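Local structure of cyanophycinase-like exopeptidase (actinobacterium SCGC AAA027-L06, 6NQC) at residues L26-S31 and I217-L223; Y34-A39 and Q83-L87. The protein probably acts as a serine peptidase of family S51, hydrolysing peptide bonds in a manner related to cyanophycinase. One frame throughout, in Å; residues are numbered along the deposited sequence.

Contact 1. Residues L26-S31 and I217-L223; sequences LGLVGS and IDEVTAL
At the heart of the main sheet, strand 26-29 runs antiparallel to strand 221-223, and the turn leading into the latter folds over G30 and S31. L28 and L223 form the hydrogen-bonded pair: L28 N meets L223 O at 2.8 Å, and L223 N returns the bond to L28 O. V29 and A222 are the non-hydrogen-bonded pair, with V29 CG2 against A222 CB at 3.8 Å on the face covered by F41. On the other face I217 reaches back to the strand, its CD1 3.7 Å from L28 CB. With CG2 anti to the backbone N of I217, that methyl sits 3.5 Å from G30 N, whose nearly straight bond (176°) goes to T221 O. Beyond the strand end, S31 OG lies 2.9 Å from V220 N and accepts its N-H at 145°, while E219 CB packs against the same oxygen at 3.1 Å. The V220 bond ties S31 to the middle of the type II turn from D218 to T221. E219 turns its OE2 to H189 ND1, and H189 and S154 complete what is probably the Ser-His-Glu catalytic triad of an S51 peptidase, its acid on that turn between strands 213-217 and 221-225, beside strand 26-29.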
ATOM      1  N   LEU A  26      -3.804   2.941  -7.819  1.00 18.47           N
ATOM      2  CA  LEU A  26      -3.524   2.942  -6.387  1.00 13.54           C
ATOM      3  C   LEU A  26      -4.289   1.790  -5.747  1.00 14.66           C
ATOM      4  O   LEU A  26      -5.529   1.774  -5.773  1.00 17.36           O
ATOM      5  CB  LEU A  26      -3.932   4.272  -5.757  1.00 21.30           C
ATOM      6  CG  LEU A  26      -3.443   4.510  -4.320  1.00 23.62           C
ATOM      7  CD1 LEU A  26      -1.966   4.386  -4.214  1.00 24.45           C
ATOM      8  CD2 LEU A  26      -3.885   5.918  -3.939  1.00 29.37           C
ATOM      9  N   GLY A  27      -3.558   0.864  -5.136  1.00 15.10           N
ATOM     10  CA  GLY A  27      -4.132  -0.306  -4.498  1.00 13.83           C
ATOM     11  C   GLY A  27      -3.971  -0.280  -2.981  1.00 16.13           C
ATOM     12  O   GLY A  27      -2.872  -0.099  -2.458  1.00 15.32           O
ATOM     13  N   LEU A  28      -5.080  -0.506  -2.296  1.00 16.02           N
ATOM     14  CA  LEU A  28      -5.117  -0.676  -0.838  1.00 18.81           C
ATOM     15  C   LEU A  28      -5.504  -2.110  -0.518  1.00 11.99           C
ATOM     16  O   LEU A  28      -6.617  -2.549  -0.848  1.00 16.38           O
ATOM     17  CB  LEU A  28      -6.120   0.306  -0.220  1.00 15.53           C
ATOM     18  CG  LEU A  28      -6.067   1.736  -0.754  1.00 17.69           C
ATOM     19  CD1 LEU A  28      -7.202   2.572  -0.227  1.00 21.59           C
ATOM     20  CD2 LEU A  28      -4.725   2.339  -0.398  1.00 19.78           C
ATOM     21  N   VAL A  29      -4.591  -2.864   0.111  1.00 13.70           N
ATOM     22  CA  VAL A  29      -4.769  -4.299   0.311  1.00 16.33           C
ATOM     23  C   VAL A  29      -4.853  -4.600   1.799  1.00 17.90           C
ATOM     24  O   VAL A  29      -4.015  -4.150   2.579  1.00 14.00           O
ATOM     25  CB  VAL A  29      -3.632  -5.084  -0.347  1.00 17.39           C
ATOM     26  CG1 VAL A  29      -3.826  -6.577  -0.234  1.00 16.21           C
ATOM     27  CG2 VAL A  29      -3.561  -4.706  -1.876  1.00 16.67           C
ATOM     28  N   GLY A  30      -5.847  -5.392   2.183  1.00 17.94           N
ATOM     29  CA  GLY A  30      -6.050  -5.698   3.597  1.00 17.81           C
ATOM     30  C   GLY A  30      -5.123  -6.760   4.169  1.00 18.57           C
ATOM     31  O   GLY A  30      -4.794  -6.730   5.366  1.00 16.62           O
ATOM     32  N   SER A  31      -4.678  -7.689   3.338  1.00 16.87           N
ATOM     33  CA  SER A  31      -3.698  -8.733   3.674  1.00 14.87           C
ATOM     34  C   SER A  31      -3.451  -9.509   2.379  1.00 20.08           C
ATOM     35  O   SER A  31      -4.201  -9.370   1.410  1.00 22.73           O
ATOM     36  CB  SER A  31      -4.146  -9.701   4.785  1.00 23.98           C
ATOM     37  OG  SER A  31      -5.023 -10.709   4.294  1.00 20.13           O
ATOM     38  N   ILE A 217     -10.706  -2.901   5.376  1.00 15.32           N
ATOM     39  CA  ILE A 217     -10.487  -3.856   4.288  1.00 14.51           C
ATOM     40  C   ILE A 217     -10.181  -5.199   4.934  1.00 15.79           C
ATOM     41  O   ILE A 217      -9.216  -5.320   5.700  1.00 15.47           O
ATOM     42  CB  ILE A 217      -9.357  -3.408   3.353  1.00 16.40           C
ATOM     43  CG1 ILE A 217      -9.704  -2.020   2.767  1.00 18.03           C
ATOM     44  CG2 ILE A 217      -9.168  -4.423   2.213  1.00 14.24           C
ATOM     45  CD1 ILE A 217      -8.589  -1.448   1.858  1.00 16.29           C
ATOM     46  N   ASP A 218     -11.027  -6.191   4.647  1.00 16.00           N
ATOM     47  CA  ASP A 218     -10.830  -7.541   5.144  1.00 21.88           C
ATOM     48  C   ASP A 218      -9.551  -8.175   4.583  1.00 19.89           C
ATOM     49  O   ASP A 218      -8.980  -7.736   3.572  1.00 15.92           O
ATOM     50  CB  ASP A 218     -11.993  -8.466   4.751  1.00 17.60           C
ATOM     51  CG  ASP A 218     -13.255  -8.213   5.549  1.00 24.85           C
ATOM     52  OD1 ASP A 218     -13.161  -7.536   6.577  1.00 22.75           O
ATOM     53  OD2 ASP A 218     -14.331  -8.675   5.137  1.00 24.48           O
ATOM     54  N   GLU A 219      -9.138  -9.271   5.224  1.00 20.29           N
ATOM     55  CA  GLU A 219      -8.043 -10.069   4.696  1.00 23.24           C
ATOM     56  C   GLU A 219      -8.339 -10.536   3.268  1.00 18.70           C
ATOM     57  O   GLU A 219      -9.501 -10.734   2.863  1.00 18.86           O
ATOM     58  CB  GLU A 219      -7.782 -11.252   5.624  1.00 27.02           C
ATOM     59  CG  GLU A 219      -7.263 -10.771   6.982  1.00 19.03           C
ATOM     60  CD  GLU A 219      -6.602 -11.831   7.814  1.00 34.45           C
ATOM     61  OE1 GLU A 219      -7.038 -12.993   7.752  1.00 29.73           O
ATOM     62  OE2 GLU A 219      -5.663 -11.475   8.528  1.00 32.16           O
ATOM     63  N   VAL A 220      -7.267 -10.592   2.485  1.00 16.55           N
ATOM     64  CA  VAL A 220      -7.269 -11.030   1.094  1.00 20.55           C
ATOM     65  C   VAL A 220      -8.313 -10.286   0.287  1.00 23.09           C
ATOM     66  O   VAL A 220      -8.945 -10.843  -0.607  1.00 17.71           O
ATOM     67  CB  VAL A 220      -7.491 -12.561   1.043  1.00 22.69           C
ATOM     68  CG1 VAL A 220      -7.140 -13.094  -0.343  1.00 22.48           C
ATOM     69  CG2 VAL A 220      -6.679 -13.236   2.108  1.00 25.72           C
ATOM     70  N   THR A 221      -8.469  -8.999   0.581  1.00 17.56           N
ATOM     71  CA  THR A 221      -9.370  -8.105  -0.132  1.00 18.46           C
ATOM     72  C   THR A 221      -8.600  -6.819  -0.392  1.00 15.90           C
ATOM     73  O   THR A 221      -7.664  -6.472   0.355  1.00 15.72           O
ATOM     74  CB  THR A 221     -10.626  -7.817   0.672  1.00 20.45           C
ATOM     75  OG1 THR A 221     -11.200  -9.066   1.104  1.00 22.93           O
ATOM     76  CG2 THR A 221     -11.663  -7.068  -0.123  1.00 23.81           C
ATOM     77  N   ALA A 222      -8.982  -6.131  -1.475  1.00 18.98           N
ATOM     78  CA  ALA A 222      -8.333  -4.892  -1.861  1.00 21.43           C
ATOM     79  C   ALA A 222      -9.372  -3.923  -2.411  1.00 17.12           C
ATOM     80  O   ALA A 222     -10.480  -4.300  -2.815  1.00 16.30           O
ATOM     81  CB  ALA A 222      -7.201  -5.126  -2.895  1.00 21.99           C
ATOM     82  N   LEU A 223      -8.986  -2.665  -2.393  1.00 18.50           N
ATOM     83  CA  LEU A 223      -9.707  -1.578  -3.034  1.00 18.11           C
ATOM     84  C   LEU A 223      -8.719  -0.882  -3.961  1.00 18.75           C
ATOM     85  O   LEU A 223      -7.592  -0.581  -3.551  1.00 17.65           O
ATOM     86  CB  LEU A 223     -10.263  -0.617  -1.993  1.00 20.31           C
ATOM     87  CG  LEU A 223     -11.308   0.404  -2.442  1.00 20.56           C
ATOM     88  CD1 LEU A 223     -12.620  -0.322  -2.757  1.00 17.58           C
ATOM     89  CD2 LEU A 223     -11.500   1.440  -1.343  1.00 18.54           C
TER

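Contact 2. Residues Y34-A39 and Q83-L87; sequences YLPALA and QADRL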
ATOM      1  N   TYR A  34       1.448 -10.825  -2.453  1.00 28.20           N
ATOM      2  CA  TYR A  34       2.287 -11.797  -3.146  1.00 23.49           C
ATOM      3  C   TYR A  34       1.704 -13.198  -3.128  1.00 27.97           C
ATOM      4  O   TYR A  34       2.417 -14.169  -3.442  1.00 25.57           O
ATOM      5  CB  TYR A  34       3.716 -11.816  -2.588  1.00 23.19           C
ATOM      6  CG  TYR A  34       4.366 -10.457  -2.451  1.00 19.81           C
ATOM      7  CD1 TYR A  34       3.991  -9.415  -3.287  1.00 19.73           C
ATOM      8  CD2 TYR A  34       5.318 -10.207  -1.476  1.00 19.71           C
ATOM      9  CE1 TYR A  34       4.555  -8.159  -3.173  1.00 24.56           C
ATOM     10  CE2 TYR A  34       5.910  -8.921  -1.353  1.00 17.03           C
ATOM     11  CZ  TYR A  34       5.515  -7.911  -2.226  1.00 16.67           C
ATOM     12  OH  TYR A  34       6.045  -6.637  -2.153  1.00 19.28           O
ATOM     13  N   LEU A  35       0.443 -13.370  -2.799  1.00 20.54           N
ATOM     14  CA  LEU A  35      -0.085 -14.735  -2.755  1.00 26.75           C
ATOM     15  C   LEU A  35      -0.977 -15.048  -3.956  1.00 26.91           C
ATOM     16  O   LEU A  35      -1.485 -14.135  -4.630  1.00 18.74           O
ATOM     17  CB  LEU A  35      -0.849 -15.015  -1.461  1.00 24.97           C
ATOM     18  CG  LEU A  35       0.043 -15.049  -0.209  1.00 36.38           C
ATOM     19  CD1 LEU A  35      -0.764 -15.583   0.972  1.00 31.25           C
ATOM     20  CD2 LEU A  35       1.345 -15.839  -0.389  1.00 41.40           C
ATOM     21  N   PRO A  36      -1.165 -16.335  -4.281  1.00 29.92           N
ATOM     22  CA  PRO A  36      -1.937 -16.679  -5.492  1.00 19.70           C
ATOM     23  C   PRO A  36      -3.302 -16.030  -5.570  1.00 23.99           C
ATOM     24  O   PRO A  36      -3.722 -15.597  -6.663  1.00 30.05           O
ATOM     25  CB  PRO A  36      -2.055 -18.214  -5.400  1.00 27.97           C
ATOM     26  CG  PRO A  36      -0.850 -18.631  -4.655  1.00 32.75           C
ATOM     27  CD  PRO A  36      -0.592 -17.526  -3.629  1.00 35.01           C
ATOM     28  N   ALA A  37      -3.977 -15.886  -4.427  1.00 23.23           N
ATOM     29  CA  ALA A  37      -5.337 -15.362  -4.415  1.00 25.19           C
ATOM     30  C   ALA A  37      -5.419 -13.914  -4.901  1.00 30.13           C
ATOM     31  O   ALA A  37      -6.477 -13.492  -5.390  1.00 26.86           O
ATOM     32  CB  ALA A  37      -5.919 -15.467  -2.996  1.00 30.53           C
ATOM     33  N   LEU A  38      -4.338 -13.144  -4.763  1.00 23.37           N
ATOM     34  CA  LEU A  38      -4.271 -11.773  -5.259  1.00 27.15           C
ATOM     35  C   LEU A  38      -3.320 -11.641  -6.440  1.00 22.46           C
ATOM     36  O   LEU A  38      -2.927 -10.533  -6.818  1.00 19.44           O
ATOM     37  CB  LEU A  38      -3.866 -10.818  -4.135  1.00 27.15           C
ATOM     38  CG  LEU A  38      -4.923 -10.612  -3.055  1.00 25.10           C
ATOM     39  CD1 LEU A  38      -4.417  -9.591  -2.037  1.00 24.03           C
ATOM     40  CD2 LEU A  38      -6.224 -10.166  -3.668  1.00 24.68           C
ATOM     41  N   ALA A  39      -2.978 -12.764  -7.064  1.00 20.46           N
ATOM     42  CA  ALA A  39      -2.058 -12.758  -8.190  1.00 21.28           C
ATOM     43  C   ALA A  39      -2.628 -12.006  -9.376  1.00 25.25           C
ATOM     44  O   ALA A  39      -1.903 -11.238 -10.016  1.00 21.97           O
ATOM     45  CB  ALA A  39      -1.692 -14.200  -8.573  1.00 24.00           C
ATOM     46  N   GLN A  83       6.091 -14.775  -6.604  1.00 28.52           N
ATOM     47  CA  GLN A  83       4.899 -14.201  -7.211  1.00 21.98           C
ATOM     48  C   GLN A  83       5.239 -13.599  -8.573  1.00 19.21           C
ATOM     49  O   GLN A  83       4.550 -13.860  -9.565  1.00 22.55           O
ATOM     50  CB  GLN A  83       4.260 -13.164  -6.296  1.00 24.85           C
ATOM     51  CG  GLN A  83       3.021 -12.496  -6.886  1.00 22.48           C
ATOM     52  CD  GLN A  83       1.759 -13.246  -6.586  1.00 21.64           C
ATOM     53  OE1 GLN A  83       1.726 -14.480  -6.656  1.00 28.86           O
ATOM     54  NE2 GLN A  83       0.697 -12.519  -6.258  1.00 26.44           N
ATOM     55  N   ALA A  84       6.299 -12.793  -8.629  1.00 21.22           N
ATOM     56  CA  ALA A  84       6.677 -12.150  -9.886  1.00 24.37           C
ATOM     57  C   ALA A  84       6.947 -13.187 -10.969  1.00 23.80           C
ATOM     58  O   ALA A  84       6.568 -13.003 -12.130  1.00 21.88           O
ATOM     59  CB  ALA A  84       7.904 -11.275  -9.666  1.00 26.21           C
ATOM     60  N   ASP A  85       7.598 -14.291 -10.605  1.00 21.26           N
ATOM     61  CA  ASP A  85       7.834 -15.365 -11.570  1.00 25.99           C
ATOM     62  C   ASP A  85       6.525 -15.973 -12.077  1.00 29.74           C
ATOM     63  O   ASP A  85       6.369 -16.227 -13.275  1.00 26.96           O
ATOM     64  CB  ASP A  85       8.705 -16.453 -10.932  1.00 26.51           C
ATOM     65  CG  ASP A  85      10.159 -16.002 -10.734  1.00 28.09           C
ATOM     66  OD1 ASP A  85      10.559 -14.972 -11.332  1.00 35.71           O
ATOM     67  OD2 ASP A  85      10.885 -16.673  -9.970  1.00 35.36           O
ATOM     68  N   ARG A  86       5.571 -16.217 -11.183  1.00 27.95           N
ATOM     69  CA  ARG A  86       4.287 -16.743 -11.622  1.00 30.42           C
ATOM     70  C   ARG A  86       3.590 -15.793 -12.582  1.00 28.79           C
ATOM     71  O   ARG A  86       2.885 -16.232 -13.484  1.00 25.97           O
ATOM     72  CB  ARG A  86       3.373 -17.017 -10.415  1.00 33.34           C
ATOM     73  CG  ARG A  86       3.857 -18.144  -9.508  1.00 48.51           C
ATOM     74  CD  ARG A  86       2.768 -18.612  -8.535  1.00 41.41           C
ATOM     75  NE  ARG A  86       2.519 -17.630  -7.493  1.00 48.79           N
ATOM     76  CZ  ARG A  86       3.204 -17.562  -6.357  1.00 35.83           C
ATOM     77  NH1 ARG A  86       4.169 -18.432  -6.112  1.00 45.37           N
ATOM     78  NH2 ARG A  86       2.912 -16.621  -5.471  1.00 39.47           N
ATOM     79  N   LEU A  87       3.732 -14.474 -12.373  1.00 28.41           N
ATOM     80  CA  LEU A  87       3.006 -13.537 -13.217  1.00 27.25           C
ATOM     81  C   LEU A  87       3.740 -13.237 -14.526  1.00 28.02           C
ATOM     82  O   LEU A  87       3.117 -12.744 -15.465  1.00 28.46           O
ATOM     83  CB  LEU A  87       2.758 -12.218 -12.479  1.00 22.92           C
ATOM     84  CG  LEU A  87       2.058 -12.385 -11.146  1.00 23.44           C
ATOM     85  CD1 LEU A  87       1.805 -11.028 -10.471  1.00 30.93           C
ATOM     86  CD2 LEU A  87       0.745 -13.091 -11.345  1.00 29.52           C
TER
HETATM   87  O   HOH W   1       4.554 -16.071  -3.649  1.00 31.05           O
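Q83, on the last turns of helix 70-87, lies along the Y34-L35 backbone and can be followed outward from its root. CB sets off from the helix toward the loop and comes within 3.5 Å of Y34 O, with Y34 CB also in touch. CG, anti to the backbone N (chi1 179°), passes 3.9 Å from Y34 CA, and a bend at chi2 (88°) brings CD to 3.3 Å from Y34 O. NE2 gives a hydrogen bond of 3.2 Å to L35 O, arriving well above the carbonyl plane; L38 N reaches that oxygen from the opposite face. The same nitrogen lies against A39 CB and also bonds to E42 OE1. Q83 OE1 turns the other way, to R86 NH2 at 2.7 Å, and this pairing ties the amide to the arginine one helical turn further on. The R86 guanidinium, bent back at chi3, has P36 CG over one face and Q83 CA over the other; Y34 O lies at its edge, but at too poor an angle to NH2 for a hydrogen bond. A water links the two instead, donating to Y34 O and accepting from R86 NH2. Farther along, L87 CD2 packs on A39 CB at 3.9 Å, at the start of helix 39-51. Since NE2 donates and OE1 accepts, the partners of Q83 are consistent with only this orientation of the amide and probably fix it.

Overall arrangement
Contact 1 is buried and contact 2 partly so, about 15 Å away between centres and nested within the chain loop that contact 1 closes. Both start from the same region: the chain leaving strand 26-29 in contact 1 becomes the 34-39 loop of contact 2 before helix 39-51. They meet directly, L38 CD1 packing on V29 CG1 and A37 CB on V220 CG1, and F41 and E42 of that helix serve one contact each. Contact 1 joins two strands chiefly by backbone bonds, with apolar side chains on both faces; contact 2 joins a loop to a helix end chiefly through one glutamine side chain, which an arginine and a water support at the outer edge.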